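Side-chain contacts in malonyl CoA-acyl carrier protein transacylase (PDB 3G87), which probably transfers the malonyl group from malonyl-CoA to the holo form of acyl carrier protein, releasing coenzyme A: residues S43-L47 against C48-P52; E138-E141 against R142-E146. One frame throughout, in Å; residues are numbered along the deposited sequence.

Contact 1: residues S43-L47 against C48-P52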
ATOM      1  N   SER A  43       4.947 -18.537 -12.572  1.00 20.61           N
ATOM      2  CA  SER A  43       4.505 -17.609 -13.602  1.00 19.14           C
ATOM      3  C   SER A  43       3.689 -16.486 -12.985  1.00 18.08           C
ATOM      4  O   SER A  43       2.665 -16.737 -12.378  1.00 17.75           O
ATOM      5  CB  SER A  43       3.663 -18.311 -14.666  1.00 20.25           C
ATOM      6  OG  SER A  43       3.291 -17.380 -15.706  1.00 19.58           O
ATOM      7  N   ILE A  44       4.153 -15.255 -13.133  1.00 17.00           N
ATOM      8  CA  ILE A  44       3.449 -14.123 -12.603  1.00 16.05           C
ATOM      9  C   ILE A  44       2.150 -13.901 -13.395  1.00 16.55           C
ATOM     10  O   ILE A  44       1.129 -13.441 -12.856  1.00 15.67           O
ATOM     11  CB  ILE A  44       4.406 -12.870 -12.568  1.00 16.30           C
ATOM     12  CG1 ILE A  44       3.761 -11.683 -11.853  1.00 15.52           C
ATOM     13  CG2 ILE A  44       4.779 -12.396 -13.943  1.00 16.44           C
ATOM     14  CD1 ILE A  44       3.339 -11.921 -10.392  1.00 19.65           C
ATOM     15  N   ARG A  45       2.186 -14.251 -14.688  1.00 17.00           N
ATOM     16  CA  ARG A  45       1.042 -13.978 -15.566  1.00 16.98           C
ATOM     17  C   ARG A  45      -0.086 -14.931 -15.224  1.00 17.20           C
ATOM     18  O   ARG A  45      -1.240 -14.532 -15.202  1.00 16.75           O
ATOM     19  CB  ARG A  45       1.412 -14.108 -17.066  1.00 16.92           C
ATOM     20  CG  ARG A  45       0.216 -13.747 -17.976  1.00 13.15           C
ATOM     21  CD  ARG A  45       0.413 -14.244 -19.411  1.00 17.71           C
ATOM     22  NE  ARG A  45      -0.664 -13.764 -20.259  1.00 18.78           N
ATOM     23  CZ  ARG A  45      -1.854 -14.312 -20.371  1.00 19.52           C
ATOM     24  NH1 ARG A  45      -2.131 -15.438 -19.729  1.00 18.47           N
ATOM     25  NH2 ARG A  45      -2.765 -13.718 -21.162  1.00 21.64           N
ATOM     26  N   ALA A  46       0.263 -16.199 -14.991  1.00 18.19           N
ATOM     27  CA  ALA A  46      -0.708 -17.209 -14.620  1.00 18.41           C
ATOM     28  C   ALA A  46      -1.373 -16.794 -13.300  1.00 18.81           C
ATOM     29  O   ALA A  46      -2.593 -16.816 -13.191  1.00 19.44           O
ATOM     30  CB  ALA A  46      -0.034 -18.553 -14.476  1.00 17.72           C
ATOM     31  N   LEU A  47      -0.578 -16.399 -12.314  1.00 18.23           N
ATOM     32  CA  LEU A  47      -1.114 -16.072 -10.990  1.00 17.78           C
ATOM     33  C   LEU A  47      -2.122 -14.936 -11.132  1.00 18.49           C
ATOM     34  O   LEU A  47      -3.215 -14.972 -10.525  1.00 18.48           O
ATOM     35  CB  LEU A  47       0.048 -15.675 -10.053  1.00 16.45           C
ATOM     36  CG  LEU A  47      -0.316 -14.980  -8.706  1.00 16.59           C
ATOM     37  CD1 LEU A  47      -0.983 -15.937  -7.695  1.00 12.64           C
ATOM     38  CD2 LEU A  47       0.888 -14.372  -8.045  1.00 12.48           C
ATOM     39  N   CYS A  48      -1.757 -13.935 -11.957  1.00 19.17           N
ATOM     40  CA  CYS A  48      -2.589 -12.725 -12.180  1.00 19.53           C
ATOM     41  C   CYS A  48      -3.856 -12.850 -13.077  1.00 20.40           C
ATOM     42  O   CYS A  48      -4.993 -12.366 -12.708  1.00 19.74           O
ATOM     43  CB  CYS A  48      -1.706 -11.560 -12.668  1.00 19.64           C
ATOM     44  SG  CYS A  48      -0.544 -10.873 -11.401  1.00 19.38           S
ATOM     45  N   VAL A  49      -3.671 -13.475 -14.247  1.00 21.93           N
ATOM     46  CA  VAL A  49      -4.736 -13.546 -15.266  1.00 22.86           C
ATOM     47  C   VAL A  49      -5.663 -14.730 -14.979  1.00 24.23           C
ATOM     48  O   VAL A  49      -6.882 -14.553 -14.940  1.00 24.88           O
ATOM     49  CB  VAL A  49      -4.172 -13.575 -16.724  1.00 23.95           C
ATOM     50  CG1 VAL A  49      -5.277 -13.867 -17.721  1.00 21.24           C
ATOM     51  CG2 VAL A  49      -3.442 -12.262 -17.068  1.00 19.97           C
ATOM     52  N   ASP A  50      -5.085 -15.900 -14.716  1.00 24.27           N
ATOM     53  CA  ASP A  50      -5.853 -17.128 -14.512  1.00 26.21           C
ATOM     54  C   ASP A  50      -6.120 -17.474 -13.029  1.00 27.35           C
ATOM     55  O   ASP A  50      -7.180 -18.028 -12.720  1.00 27.63           O
ATOM     56  CB  ASP A  50      -5.139 -18.346 -15.142  1.00 25.40           C
ATOM     57  CG  ASP A  50      -4.627 -18.076 -16.596  1.00 28.36           C
ATOM     58  OD1 ASP A  50      -5.441 -17.409 -17.331  1.00 24.03           O
ATOM     59  OD2 ASP A  50      -3.445 -18.558 -16.979  1.00 23.45           O
ATOM     60  N   ASP A  51      -5.167 -17.171 -12.128  1.00 27.64           N
ATOM     61  CA  ASP A  51      -5.217 -17.570 -10.715  1.00 28.39           C
ATOM     62  C   ASP A  51      -5.775 -18.975 -10.404  1.00 29.53           C
ATOM     63  O   ASP A  51      -6.712 -19.086  -9.621  1.00 29.17           O
ATOM     64  CB  ASP A  51      -5.933 -16.532  -9.836  1.00 27.92           C
ATOM     65  CG  ASP A  51      -5.568 -16.691  -8.337  1.00 28.72           C
ATOM     66  OD1 ASP A  51      -4.624 -17.473  -8.027  1.00 23.24           O
ATOM     67  OD2 ASP A  51      -6.228 -16.046  -7.467  1.00 32.20           O
ATOM     68  N   PRO A  52      -5.196 -20.023 -10.928  1.00 30.14           N
ATOM     69  CA  PRO A  52      -5.736 -21.351 -10.776  1.00 31.06           C
ATOM     70  C   PRO A  52      -5.866 -21.935  -9.383  1.00 30.73           C
ATOM     71  O   PRO A  52      -6.787 -22.612  -9.193  1.00 30.04           O
ATOM     72  CB  PRO A  52      -4.817 -22.182 -11.644  1.00 31.72           C
ATOM     73  CG  PRO A  52      -3.787 -21.358 -11.988  1.00 32.12           C
ATOM     74  CD  PRO A  52      -4.184 -20.019 -11.964  1.00 31.25           C
TER
HETATM   75  O   HOH W   1      -4.948 -16.337 -19.561  1.00 26.19           O
HETATM   76  O   HOH W   2      -0.684 -17.189 -18.193  1.00 34.75           O
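Arg45 packs its guanidinium on Val49 and is linked to Asp50 through two waters on the outer side of helix 44-50, a short helix that ends in a wider pi-type turn. The extended Arg45 chain holds the guanidinium out from the backbone, alongside Val49; Val49 CG2 packs against one face of the guanidinium, opposite its centre, 4.2 Å from the plane, and Val49 CG1 is 4.0 Å from Arg45 NH1. The charges do not meet directly, Arg45 NH1 and Asp50 OD2 being 4.4 Å apart. The two waters, in the guanidinium plane, bridge them instead: both accept from Arg45 NH1, one donating to Asp50 OD1, the other weakly to Asp50 OD2. In the backbone, Val49 N gives Arg45 O a helical bond, whereas Ala46 O takes two donors, Asp50 N at 3.1 Å and Asp51 N at 2.8 Å, the second marking the pi-type turn. Asp51 then leaves the helix with positive phi (38°), and its carboxylate accepts from Glu55 N and Leu56 N. Ser43, the N-cap, accepts weakly from Ala46 N through OG. Apolar contact is on the buried side, where Phe26 and helix 59-81 pack: Cys48 SG, beside its own backbone N (chi1 -70°), lies 4.1 Å from Ile44 CD1.

Contact 2: residues E138-E141 against R142-E146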
ATOM      1  N   GLU A 138     -10.986   9.063  16.912  1.00 31.67           N
ATOM      2  CA  GLU A 138     -11.286   9.214  18.288  1.00 32.52           C
ATOM      3  C   GLU A 138     -12.442   8.368  18.766  1.00 31.00           C
ATOM      4  O   GLU A 138     -12.406   7.887  19.841  1.00 32.34           O
ATOM      5  CB  GLU A 138     -11.496  10.674  18.592  1.00 33.45           C
ATOM      6  CG  GLU A 138     -10.207  11.398  18.834  1.00 37.28           C
ATOM      7  CD  GLU A 138      -9.574  11.972  17.588  1.00 41.39           C
ATOM      8  OE1 GLU A 138     -10.278  12.239  16.612  1.00 42.20           O
ATOM      9  OE2 GLU A 138      -8.363  12.172  17.603  1.00 42.21           O
ATOM     10  N   GLN A 139     -13.439   8.182  17.947  1.00 29.12           N
ATOM     11  CA  GLN A 139     -14.513   7.296  18.285  1.00 28.65           C
ATOM     12  C   GLN A 139     -13.958   5.847  18.371  1.00 28.04           C
ATOM     13  O   GLN A 139     -14.264   5.100  19.246  1.00 26.89           O
ATOM     14  CB  GLN A 139     -15.675   7.436  17.273  1.00 29.70           C
ATOM     15  CG  GLN A 139     -16.356   8.828  17.209  1.00 32.44           C
ATOM     16  CD  GLN A 139     -17.532   9.003  16.220  1.00 36.74           C
ATOM     17  OE1 GLN A 139     -17.612   8.396  15.176  1.00 36.25           O
ATOM     18  NE2 GLN A 139     -18.430   9.885  16.576  1.00 37.16           N
ATOM     19  N   ILE A 140     -13.102   5.504  17.443  1.00 26.34           N
ATOM     20  CA  ILE A 140     -12.607   4.160  17.262  1.00 25.51           C
ATOM     21  C   ILE A 140     -11.737   3.800  18.456  1.00 24.99           C
ATOM     22  O   ILE A 140     -11.975   2.785  19.119  1.00 24.18           O
ATOM     23  CB  ILE A 140     -11.819   4.004  15.923  1.00 25.68           C
ATOM     24  CG1 ILE A 140     -12.733   4.156  14.718  1.00 25.28           C
ATOM     25  CG2 ILE A 140     -11.020   2.655  15.896  1.00 24.10           C
ATOM     26  CD1 ILE A 140     -12.102   3.703  13.371  1.00 27.22           C
ATOM     27  N   GLU A 141     -10.769   4.664  18.752  1.00 25.08           N
ATOM     28  CA  GLU A 141      -9.837   4.432  19.841  1.00 26.09           C
ATOM     29  C   GLU A 141     -10.511   4.345  21.174  1.00 25.83           C
ATOM     30  O   GLU A 141     -10.142   3.489  21.961  1.00 26.44           O
ATOM     31  CB  GLU A 141      -8.680   5.427  19.828  1.00 26.18           C
ATOM     32  CG  GLU A 141      -7.806   5.251  18.575  1.00 28.94           C
ATOM     33  CD  GLU A 141      -6.717   6.310  18.426  1.00 29.57           C
ATOM     34  OE1 GLU A 141      -6.884   7.447  18.918  1.00 30.71           O
ATOM     35  OE2 GLU A 141      -5.690   5.988  17.797  1.00 31.03           O
ATOM     36  N   ARG A 142     -11.540   5.159  21.396  1.00 26.06           N
ATOM     37  CA  ARG A 142     -12.304   5.146  22.662  1.00 26.04           C
ATOM     38  C   ARG A 142     -13.053   3.835  22.756  1.00 25.43           C
ATOM     39  O   ARG A 142     -12.997   3.125  23.776  1.00 26.58           O
ATOM     40  CB  ARG A 142     -13.328   6.282  22.702  1.00 25.79           C
ATOM     41  CG  ARG A 142     -13.910   6.579  24.094  1.00 28.74           C
ATOM     42  CD  ARG A 142     -14.829   7.842  24.193  1.00 32.79           C
ATOM     43  NE  ARG A 142     -15.684   8.033  23.018  1.00 38.75           N
ATOM     44  CZ  ARG A 142     -16.660   7.203  22.616  1.00 44.62           C
ATOM     45  NH1 ARG A 142     -16.964   6.082  23.287  1.00 42.49           N
ATOM     46  NH2 ARG A 142     -17.340   7.498  21.497  1.00 47.88           N
ATOM     47  N   THR A 143     -13.748   3.506  21.676  1.00 24.42           N
ATOM     48  CA  THR A 143     -14.533   2.303  21.637  1.00 23.38           C
ATOM     49  C   THR A 143     -13.662   1.084  21.905  1.00 22.42           C
ATOM     50  O   THR A 143     -14.017   0.292  22.740  1.00 21.83           O
ATOM     51  CB  THR A 143     -15.217   2.186  20.327  1.00 23.46           C
ATOM     52  OG1 THR A 143     -16.165   3.248  20.253  1.00 24.65           O
ATOM     53  CG2 THR A 143     -15.918   0.814  20.220  1.00 22.95           C
ATOM     54  N   LEU A 144     -12.517   0.985  21.234  1.00 21.18           N
ATOM     55  CA  LEU A 144     -11.557  -0.094  21.496  1.00 21.36           C
ATOM     56  C   LEU A 144     -11.129  -0.113  22.959  1.00 21.44           C
ATOM     57  O   LEU A 144     -11.101  -1.194  23.539  1.00 22.11           O
ATOM     58  CB  LEU A 144     -10.292  -0.036  20.580  1.00 20.23           C
ATOM     59  CG  LEU A 144     -10.530  -0.025  19.063  1.00 19.55           C
ATOM     60  CD1 LEU A 144      -9.235   0.394  18.338  1.00 15.02           C
ATOM     61  CD2 LEU A 144     -11.034  -1.402  18.574  1.00 16.36           C
ATOM     62  N   ASP A 145     -10.791   1.017  23.569  1.00 20.26           N
ATOM     63  CA  ASP A 145     -10.469   1.039  24.986  1.00 20.30           C
ATOM     64  C   ASP A 145     -11.587   0.550  25.876  1.00 20.27           C
ATOM     65  O   ASP A 145     -11.346  -0.220  26.731  1.00 18.37           O
ATOM     66  CB  ASP A 145     -10.052   2.421  25.525  1.00 21.19           C
ATOM     67  CG  ASP A 145      -8.838   3.012  24.861  1.00 23.81           C
ATOM     68  OD1 ASP A 145      -7.923   2.353  24.494  1.00 24.72           O
ATOM     69  OD2 ASP A 145      -8.801   4.198  24.722  1.00 29.33           O
ATOM     70  N   GLU A 146     -12.799   1.029  25.647  1.00 20.00           N
ATOM     71  CA  GLU A 146     -13.936   0.762  26.495  1.00 20.72           C
ATOM     72  C   GLU A 146     -14.299  -0.690  26.583  1.00 21.31           C
ATOM     73  O   GLU A 146     -14.828  -1.116  27.558  1.00 21.55           O
ATOM     74  CB  GLU A 146     -15.173   1.545  26.065  1.00 20.26           C
ATOM     75  CG  GLU A 146     -15.243   2.939  26.539  1.00 21.77           C
ATOM     76  CD  GLU A 146     -16.094   3.808  25.704  1.00 23.10           C
ATOM     77  OE1 GLU A 146     -16.704   3.331  24.807  1.00 26.82           O
ATOM     78  OE2 GLU A 146     -16.191   4.970  25.957  1.00 25.43           O
TER
HETATM   79  O   HOH W   3      -7.585   2.333  21.547  1.00 28.20           O
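Thr143 turns its hydroxyl back onto the carbonyl of Gln139, one turn earlier in helix 137-146, a surface alpha-helix packed on the antiparallel sheet through strands 153-159 and 162-168. With OG1 opposite the carbonyl carbon and beside the backbone N (chi1 -66°), the hydroxyl donates to Gln139 O at 2.8 Å. Thr143 N gives the same oxygen its helical bond, 3.0 Å long, and the two donors arrive from opposite faces of the carbonyl plane. The next regular bond, Leu144 N to Ile140 O, is nearly straight, with an N-H...O angle of 174°. Apolar packing joins Ile140 and Leu144, whose side chains run alongside each other in the same direction; Ile140 CG2 touches Leu144 CD1 at 3.8 Å, and Ile140 continues onto Ile154, Leu163 and Ile165 of the sheet. Charged groups occupy the more exposed positions. Arg142, bent at chi3 (38°), makes a 3.0 Å salt bridge from NH1 to Glu146 OE2, which lies close to the guanidinium plane, while NH1 meets it on the syn side, tilted out of the carboxylate plane. Glu141 OE2 instead pairs with Arg137. Glu141 O, already bonded to Asp145 N, also receives a water proton; that water donates its other proton to Asp145 OD1, 3.0 Å away.

Overall arrangement
Contact 1 (43-52) comes first along the chain and contact 2 (138-146) follows it, both in the acyltransferase domain. Their centres are 41 Å apart, their nearest atoms about 29 Å, and they lie on opposite sides of the chain's centre without touching. Helix 44-50 packs against helices 25-28, 30-40 and 59-81, in the helical part round the parallel sheet. Helix 137-146 lies on the separate antiparallel sheet of strands 127-133, 153-159, 162-168 and 185-188, consistent with the smaller ferredoxin-like subdomain of FabD-type acyltransferases. Between them in sequence comes strand 87-90, whose last residue, Gly90, opens a GxSxG sequence consistent with a nucleophile elbow. Each is a local contact within one helix far from the chain's centre.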